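Side-chain contacts in 2-(3-amino-3-carboxypropyl)histidine synthase (Pyrococcus horikoshii, PDB 3LZD), which catalyses the first step of diphthamide biosynthesis, transferring the 3-amino-3-carboxypropyl group of S-adenosylmethionine to a histidine of translation elongation factor 2: residues E45-L50 and N80-F85; E101-G106 and L122-I127. One frame throughout, in Å; residues are numbered along the deposited sequence.

Contact 1 of 2, residues E45-L50 and N80-F85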
ATOM      1  N   GLU A  45     -21.694 -23.031   3.455  1.00 43.63           N
ATOM      2  CA  GLU A  45     -22.298 -22.368   2.304  1.00 45.92           C
ATOM      3  C   GLU A  45     -21.170 -21.856   1.401  1.00 41.22           C
ATOM      4  O   GLU A  45     -21.302 -21.813   0.183  1.00 40.26           O
ATOM      5  CB  GLU A  45     -23.151 -21.173   2.726  1.00 48.10           C
ATOM      6  CG  GLU A  45     -24.475 -21.497   3.360  1.00 63.55           C
ATOM      7  CD  GLU A  45     -25.304 -20.241   3.581  1.00 70.41           C
ATOM      8  OE1 GLU A  45     -25.435 -19.448   2.621  1.00 74.13           O
ATOM      9  OE2 GLU A  45     -25.824 -20.045   4.700  1.00 72.86           O
ATOM     10  N   ILE A  46     -20.062 -21.453   2.010  1.00 41.64           N
ATOM     11  CA  ILE A  46     -18.940 -20.930   1.243  1.00 38.96           C
ATOM     12  C   ILE A  46     -18.245 -22.039   0.456  1.00 36.21           C
ATOM     13  O   ILE A  46     -17.921 -21.855  -0.716  1.00 36.99           O
ATOM     14  CB  ILE A  46     -17.938 -20.189   2.173  1.00 36.62           C
ATOM     15  CG1 ILE A  46     -18.591 -18.898   2.706  1.00 35.14           C
ATOM     16  CG2 ILE A  46     -16.660 -19.842   1.412  1.00 37.01           C
ATOM     17  CD1 ILE A  46     -17.856 -18.277   3.915  1.00 29.31           C
ATOM     18  N   LEU A  47     -18.019 -23.184   1.093  1.00 42.88           N
ATOM     19  CA  LEU A  47     -17.387 -24.316   0.420  1.00 41.93           C
ATOM     20  C   LEU A  47     -18.271 -24.697  -0.769  1.00 45.82           C
ATOM     21  O   LEU A  47     -17.781 -24.845  -1.892  1.00 43.38           O
ATOM     22  CB  LEU A  47     -17.252 -25.506   1.379  1.00 41.61           C
ATOM     23  CG  LEU A  47     -16.639 -26.821   0.863  1.00 38.07           C
ATOM     24  CD1 LEU A  47     -15.220 -26.597   0.381  1.00 39.87           C
ATOM     25  CD2 LEU A  47     -16.638 -27.848   1.984  1.00 38.54           C
ATOM     26  N   LYS A  48     -19.576 -24.816  -0.517  1.00 44.20           N
ATOM     27  CA  LYS A  48     -20.535 -25.180  -1.563  1.00 48.81           C
ATOM     28  C   LYS A  48     -20.412 -24.293  -2.794  1.00 47.18           C
ATOM     29  O   LYS A  48     -20.287 -24.794  -3.915  1.00 50.00           O
ATOM     30  CB  LYS A  48     -21.975 -25.114  -1.041  1.00 40.63           C
ATOM     31  N   GLU A  49     -20.454 -22.980  -2.595  1.00 44.02           N
ATOM     32  CA  GLU A  49     -20.331 -22.059  -3.715  1.00 47.97           C
ATOM     33  C   GLU A  49     -18.965 -22.159  -4.387  1.00 47.17           C
ATOM     34  O   GLU A  49     -18.836 -21.872  -5.573  1.00 54.02           O
ATOM     35  CB  GLU A  49     -20.570 -20.622  -3.257  1.00 52.66           C
ATOM     36  CG  GLU A  49     -22.001 -20.376  -2.811  1.00 61.44           C
ATOM     37  CD  GLU A  49     -23.007 -20.765  -3.878  1.00 64.06           C
ATOM     38  OE1 GLU A  49     -22.988 -20.151  -4.969  1.00 65.55           O
ATOM     39  OE2 GLU A  49     -23.808 -21.689  -3.627  1.00 64.91           O
ATOM     40  N   LEU A  50     -17.945 -22.555  -3.634  1.00 45.71           N
ATOM     41  CA  LEU A  50     -16.609 -22.687  -4.210  1.00 46.67           C
ATOM     42  C   LEU A  50     -16.480 -24.001  -5.006  1.00 48.82           C
ATOM     43  O   LEU A  50     -15.919 -24.003  -6.105  1.00 41.76           O
ATOM     44  CB  LEU A  50     -15.538 -22.607  -3.116  1.00 37.49           C
ATOM     45  CG  LEU A  50     -15.219 -21.221  -2.520  1.00 38.87           C
ATOM     46  CD1 LEU A  50     -14.143 -21.347  -1.452  1.00 34.27           C
ATOM     47  CD2 LEU A  50     -14.729 -20.278  -3.614  1.00 34.25           C
ATOM     48  N   ASN A  80     -10.570 -29.201   2.866  1.00 42.80           N
ATOM     49  CA  ASN A  80     -11.506 -29.630   1.844  1.00 45.44           C
ATOM     50  C   ASN A  80     -10.963 -29.449   0.434  1.00 42.86           C
ATOM     51  O   ASN A  80     -11.701 -29.189  -0.521  1.00 44.22           O
ATOM     52  CB  ASN A  80     -12.850 -28.912   2.010  1.00 43.45           C
ATOM     53  CG  ASN A  80     -13.672 -29.476   3.171  1.00 50.65           C
ATOM     54  OD1 ASN A  80     -14.297 -30.532   3.048  1.00 48.48           O
ATOM     55  ND2 ASN A  80     -13.656 -28.781   4.306  1.00 45.05           N
ATOM     56  N   ASN A  81      -9.652 -29.582   0.319  1.00 49.28           N
ATOM     57  CA  ASN A  81      -8.987 -29.515  -0.971  1.00 54.57           C
ATOM     58  C   ASN A  81      -9.012 -28.229  -1.749  1.00 51.48           C
ATOM     59  O   ASN A  81      -9.161 -28.242  -2.972  1.00 52.41           O
ATOM     60  CB  ASN A  81      -9.510 -30.638  -1.851  1.00 58.99           C
ATOM     61  CG  ASN A  81      -8.990 -31.973  -1.415  1.00 63.96           C
ATOM     62  OD1 ASN A  81      -7.802 -32.267  -1.577  1.00 72.00           O
ATOM     63  ND2 ASN A  81      -9.863 -32.791  -0.835  1.00 68.90           N
ATOM     64  N   ILE A  82      -8.864 -27.117  -1.044  1.00 52.15           N
ATOM     65  CA  ILE A  82      -8.819 -25.813  -1.689  1.00 46.26           C
ATOM     66  C   ILE A  82      -7.629 -25.080  -1.080  1.00 45.27           C
ATOM     67  O   ILE A  82      -7.544 -24.936   0.138  1.00 47.73           O
ATOM     68  CB  ILE A  82     -10.118 -25.032  -1.448  1.00 49.14           C
ATOM     69  CG1 ILE A  82     -11.290 -25.825  -2.042  1.00 48.80           C
ATOM     70  CG2 ILE A  82     -10.020 -23.638  -2.077  1.00 42.63           C
ATOM     71  CD1 ILE A  82     -12.631 -25.147  -1.925  1.00 56.52           C
ATOM     72  N   GLU A  83      -6.684 -24.668  -1.919  1.00 38.52           N
ATOM     73  CA  GLU A  83      -5.516 -23.954  -1.423  1.00 39.80           C
ATOM     74  C   GLU A  83      -6.000 -22.550  -1.065  1.00 32.78           C
ATOM     75  O   GLU A  83      -6.740 -21.934  -1.825  1.00 35.24           O
ATOM     76  CB  GLU A  83      -4.432 -23.906  -2.499  1.00 41.13           C
ATOM     77  CG  GLU A  83      -3.140 -23.223  -2.079  1.00 50.99           C
ATOM     78  CD  GLU A  83      -2.013 -23.440  -3.089  1.00 55.28           C
ATOM     79  OE1 GLU A  83      -2.269 -23.293  -4.302  1.00 53.16           O
ATOM     80  OE2 GLU A  83      -0.872 -23.749  -2.667  1.00 58.01           O
ATOM     81  N   VAL A  84      -5.579 -22.061   0.094  1.00 36.83           N
ATOM     82  CA  VAL A  84      -6.009 -20.755   0.567  1.00 37.15           C
ATOM     83  C   VAL A  84      -4.866 -19.812   0.936  1.00 39.24           C
ATOM     84  O   VAL A  84      -3.922 -20.206   1.620  1.00 39.61           O
ATOM     85  CB  VAL A  84      -6.918 -20.923   1.805  1.00 36.83           C
ATOM     86  CG1 VAL A  84      -7.391 -19.563   2.313  1.00 34.94           C
ATOM     87  CG2 VAL A  84      -8.099 -21.814   1.444  1.00 36.40           C
ATOM     88  N   PHE A  85      -4.962 -18.573   0.453  1.00 36.34           N
ATOM     89  CA  PHE A  85      -3.995 -17.513   0.743  1.00 36.89           C
ATOM     90  C   PHE A  85      -4.785 -16.429   1.506  1.00 36.25           C
ATOM     91  O   PHE A  85      -5.959 -16.182   1.210  1.00 32.79           O
ATOM     92  CB  PHE A  85      -3.459 -16.850  -0.540  1.00 42.12           C
ATOM     93  CG  PHE A  85      -2.644 -17.756  -1.437  1.00 41.63           C
ATOM     94  CD1 PHE A  85      -2.317 -17.334  -2.724  1.00 38.70           C
ATOM     95  CD2 PHE A  85      -2.226 -19.016  -1.021  1.00 41.63           C
ATOM     96  CE1 PHE A  85      -1.592 -18.154  -3.597  1.00 40.14           C
ATOM     97  CE2 PHE A  85      -1.497 -19.845  -1.889  1.00 44.00           C
ATOM     98  CZ  PHE A  85      -1.185 -19.406  -3.183  1.00 36.03           C
TER
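Asn80, whose carboxamide lies against Leu47, has its own polar partner behind it: ND2 hydrogen-bonds to the carbonyl oxygen of Phe76, in the last turn of helix 67-78. The backbone oxygen of Asn80 accepts a further bond from NZ of Lys51, next to the segment 45-50. What Asn80 offers Leu47 is the flat of its amide. Leu47 CD2 sits almost squarely above the amide carbon, 3.6 Å from Asn80 CG, and is only slightly farther from Asn80 OD1, at 3.7 Å. The two side chains cross at about a right angle. Leu47 divides its branches between two neighbours because chi1 (179°) turns CG away from the backbone N: while CD2 covers the amide, CD1 reaches Asn80 CB at 3.7 Å and Ile82 CD1 at 3.8 Å. Ile82 extends CD1 toward the helix, where it also meets Leu50 CB at 4.0 Å. One methyl is thus wedged between residues on successive turns of helix 43-52. Leu77 of helix 67-78 packs on both leucines, so helix 43-52 lies against that helix as well as against the loop leading into strand 83-87. An alanine in place of Leu47 would remove both methyl branches and is likely to open a gap over the amide face of Asn80 and take from Ile82 CD1 one of its two partners on the helix. Beyond Ile82 the chain enters the strand, and Phe85 pairs in a parallel ladder with a strand of the second subunit. Across 45-50 and 80-85 themselves the contact is van der Waals in kind, methyl on methyl and methyl on amide face, and the amide nitrogen finds its partner in Phe76 O.

Contact 2 of 2, residues E101-G106 and L122-I127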
ATOM      1  N   GLU A 101      -5.128  -8.473  -7.109  1.00 43.39           N
ATOM      2  CA  GLU A 101      -4.050  -9.160  -6.408  1.00 43.46           C
ATOM      3  C   GLU A 101      -4.261 -10.663  -6.509  1.00 42.09           C
ATOM      4  O   GLU A 101      -3.318 -11.413  -6.755  1.00 40.85           O
ATOM      5  CB  GLU A 101      -3.994  -8.752  -4.933  1.00 46.52           C
ATOM      6  CG  GLU A 101      -3.504  -7.326  -4.676  1.00 53.75           C
ATOM      7  CD  GLU A 101      -4.560  -6.260  -4.930  1.00 57.35           C
ATOM      8  OE1 GLU A 101      -4.280  -5.079  -4.640  1.00 60.70           O
ATOM      9  OE2 GLU A 101      -5.664  -6.590  -5.415  1.00 55.38           O
ATOM     10  N   ALA A 102      -5.501 -11.101  -6.305  1.00 37.32           N
ATOM     11  CA  ALA A 102      -5.833 -12.514  -6.395  1.00 39.40           C
ATOM     12  C   ALA A 102      -5.383 -13.023  -7.763  1.00 42.19           C
ATOM     13  O   ALA A 102      -4.743 -14.060  -7.867  1.00 37.41           O
ATOM     14  CB  ALA A 102      -7.352 -12.721  -6.235  1.00 38.85           C
ATOM     15  N   LYS A 103      -5.734 -12.285  -8.810  1.00 44.22           N
ATOM     16  CA  LYS A 103      -5.349 -12.662 -10.165  1.00 51.11           C
ATOM     17  C   LYS A 103      -3.828 -12.812 -10.269  1.00 52.49           C
ATOM     18  O   LYS A 103      -3.336 -13.780 -10.844  1.00 54.45           O
ATOM     19  CB  LYS A 103      -5.829 -11.600 -11.159  1.00 52.09           C
ATOM     20  CG  LYS A 103      -6.827 -12.103 -12.181  1.00 59.72           C
ATOM     21  CD  LYS A 103      -6.212 -13.171 -13.067  1.00 62.44           C
ATOM     22  CE  LYS A 103      -7.182 -13.622 -14.153  1.00 69.40           C
ATOM     23  NZ  LYS A 103      -7.556 -12.522 -15.098  1.00 71.50           N
ATOM     24  N   LEU A 104      -3.098 -11.853  -9.700  1.00 49.32           N
ATOM     25  CA  LEU A 104      -1.636 -11.848  -9.723  1.00 49.34           C
ATOM     26  C   LEU A 104      -0.938 -13.039  -9.084  1.00 47.84           C
ATOM     27  O   LEU A 104       0.206 -13.338  -9.427  1.00 51.95           O
ATOM     28  CB  LEU A 104      -1.104 -10.569  -9.081  1.00 50.54           C
ATOM     29  CG  LEU A 104      -1.286  -9.315  -9.930  1.00 58.67           C
ATOM     30  CD1 LEU A 104      -0.944  -8.069  -9.113  1.00 61.30           C
ATOM     31  CD2 LEU A 104      -0.396  -9.426 -11.164  1.00 61.40           C
ATOM     32  N   VAL A 105      -1.599 -13.713  -8.151  1.00 43.17           N
ATOM     33  CA  VAL A 105      -0.988 -14.859  -7.513  1.00 39.92           C
ATOM     34  C   VAL A 105      -1.722 -16.141  -7.891  1.00 39.23           C
ATOM     35  O   VAL A 105      -1.610 -17.168  -7.222  1.00 38.58           O
ATOM     36  CB  VAL A 105      -0.944 -14.692  -5.979  1.00 45.27           C
ATOM     37  CG1 VAL A 105       0.045 -13.601  -5.614  1.00 45.88           C
ATOM     38  CG2 VAL A 105      -2.341 -14.350  -5.444  1.00 40.08           C
ATOM     39  N   GLY A 106      -2.490 -16.069  -8.965  1.00 40.04           N
ATOM     40  CA  GLY A 106      -3.189 -17.252  -9.436  1.00 45.35           C
ATOM     41  C   GLY A 106      -4.341 -17.841  -8.643  1.00 48.33           C
ATOM     42  O   GLY A 106      -4.519 -19.059  -8.632  1.00 46.67           O
ATOM     43  N   LEU A 122     -15.158  -7.056 -11.377  1.00 37.71           N
ATOM     44  CA  LEU A 122     -14.318  -7.969 -10.604  1.00 38.71           C
ATOM     45  C   LEU A 122     -13.587  -8.929 -11.555  1.00 40.82           C
ATOM     46  O   LEU A 122     -14.198  -9.488 -12.463  1.00 39.87           O
ATOM     47  CB  LEU A 122     -15.189  -8.766  -9.627  1.00 37.56           C
ATOM     48  CG  LEU A 122     -15.946  -7.913  -8.598  1.00 42.83           C
ATOM     49  CD1 LEU A 122     -17.060  -8.731  -7.976  1.00 38.40           C
ATOM     50  CD2 LEU A 122     -14.970  -7.399  -7.537  1.00 40.86           C
ATOM     51  N   GLU A 123     -12.290  -9.129 -11.329  1.00 42.76           N
ATOM     52  CA  GLU A 123     -11.483  -9.995 -12.180  1.00 39.82           C
ATOM     53  C   GLU A 123     -11.623 -11.489 -11.907  1.00 40.39           C
ATOM     54  O   GLU A 123     -11.310 -12.302 -12.764  1.00 44.78           O
ATOM     55  CB  GLU A 123     -10.022  -9.550 -12.116  1.00 41.85           C
ATOM     56  CG  GLU A 123      -9.765  -8.346 -13.036  1.00 53.58           C
ATOM     57  CD  GLU A 123      -8.439  -7.653 -12.787  1.00 65.85           C
ATOM     58  OE1 GLU A 123      -7.389  -8.334 -12.749  1.00 70.39           O
ATOM     59  OE2 GLU A 123      -8.448  -6.413 -12.640  1.00 69.77           O
ATOM     60  N   VAL A 124     -12.108 -11.850 -10.726  1.00 40.47           N
ATOM     61  CA  VAL A 124     -12.323 -13.257 -10.383  1.00 40.51           C
ATOM     62  C   VAL A 124     -13.622 -13.399  -9.594  1.00 43.49           C
ATOM     63  O   VAL A 124     -14.093 -12.437  -8.979  1.00 42.87           O
ATOM     64  CB  VAL A 124     -11.184 -13.830  -9.513  1.00 41.22           C
ATOM     65  CG1 VAL A 124      -9.875 -13.781 -10.278  1.00 43.26           C
ATOM     66  CG2 VAL A 124     -11.076 -13.053  -8.200  1.00 31.92           C
ATOM     67  N   PRO A 125     -14.230 -14.596  -9.613  1.00 44.71           N
ATOM     68  CA  PRO A 125     -15.470 -14.745  -8.854  1.00 43.79           C
ATOM     69  C   PRO A 125     -15.195 -14.330  -7.413  1.00 42.74           C
ATOM     70  O   PRO A 125     -14.191 -14.721  -6.822  1.00 40.42           O
ATOM     71  CB  PRO A 125     -15.776 -16.234  -8.984  1.00 45.71           C
ATOM     72  CG  PRO A 125     -15.243 -16.558 -10.333  1.00 41.26           C
ATOM     73  CD  PRO A 125     -13.900 -15.847 -10.314  1.00 40.90           C
ATOM     74  N   THR A 126     -16.091 -13.536  -6.850  1.00 43.22           N
ATOM     75  CA  THR A 126     -15.908 -13.069  -5.493  1.00 37.75           C
ATOM     76  C   THR A 126     -17.105 -13.356  -4.606  1.00 31.95           C
ATOM     77  O   THR A 126     -18.251 -13.081  -4.972  1.00 36.02           O
ATOM     78  CB  THR A 126     -15.636 -11.561  -5.498  1.00 38.11           C
ATOM     79  OG1 THR A 126     -14.514 -11.297  -6.352  1.00 35.09           O
ATOM     80  CG2 THR A 126     -15.334 -11.065  -4.080  1.00 35.03           C
ATOM     81  N   ILE A 127     -16.836 -13.933  -3.443  1.00 30.33           N
ATOM     82  CA  ILE A 127     -17.891 -14.216  -2.471  1.00 32.72           C
ATOM     83  C   ILE A 127     -17.785 -13.139  -1.379  1.00 31.95           C
ATOM     84  O   ILE A 127     -16.714 -12.958  -0.791  1.00 30.74           O
ATOM     85  CB  ILE A 127     -17.700 -15.611  -1.839  1.00 35.44           C
ATOM     86  CG1 ILE A 127     -17.855 -16.684  -2.931  1.00 37.50           C
ATOM     87  CG2 ILE A 127     -18.726 -15.835  -0.705  1.00 31.56           C
ATOM     88  CD1 ILE A 127     -17.504 -18.093  -2.468  1.00 34.45           C
TER
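Lys103 CB, on the last turn of helix 99-104, lies 4.0 Å from Glu123 OE1. The next atom does most of the touching: Lys103 CG is 3.9 Å from Glu123 OE1 and 4.0 Å from Val124 CG1, so the carboxylate oxygen and a methyl of consecutive residues share one methylene. The Lys103 chain then bends at chi2 (-63°), carrying CD and CE past Val124, the two side chains running in opposite directions. A second bend at chi4 leaves NZ 4.8 Å from Glu123 OE1, opposite charges near each other but not in contact; Glu123 OE2 has a long, weak ion pair with Lys275. The helix belongs to the crossover that leaves strand 83-87 and returns to the sheet at strand 109-114. It ends in a Schellman motif, with Gly106 as the C-prime residue: Gly106 N bonds to Lys103 O and Cys107 N to Ala102 O. One residue before the lysine, Ala102 CB faces Val124 CG2 at 4.2 Å on the buried side, where Leu110 also packs on the valine. Val124 O accepts a 2.9 Å bond from Thr126 OG1, the donor tilted 34° from the carbonyl plane.

Contact 1 closes before contact 2 opens along the chain, strand 83-87 leading on to helix 99-104, and their centres are 14 Å apart. Both reach the same five-stranded mixed sheet: contact 1 at its outermost strand 83-87, contact 2 at strand 126-130, with strands 57-61 and 109-114 between. Helix 43-52 bridges them, since Leu50 CD2 packs on Ile127 CD1 at 3.7 Å. Phe85 CE1 also approaches Val105 O, at 3.8 Å, a second point where the contacts meet. Both contacts lie away from the residues around the iron-sulfur cluster. Both touch the second subunit, and at strand 83-87 the sheet itself continues into it, so this region is part of the homodimer interface.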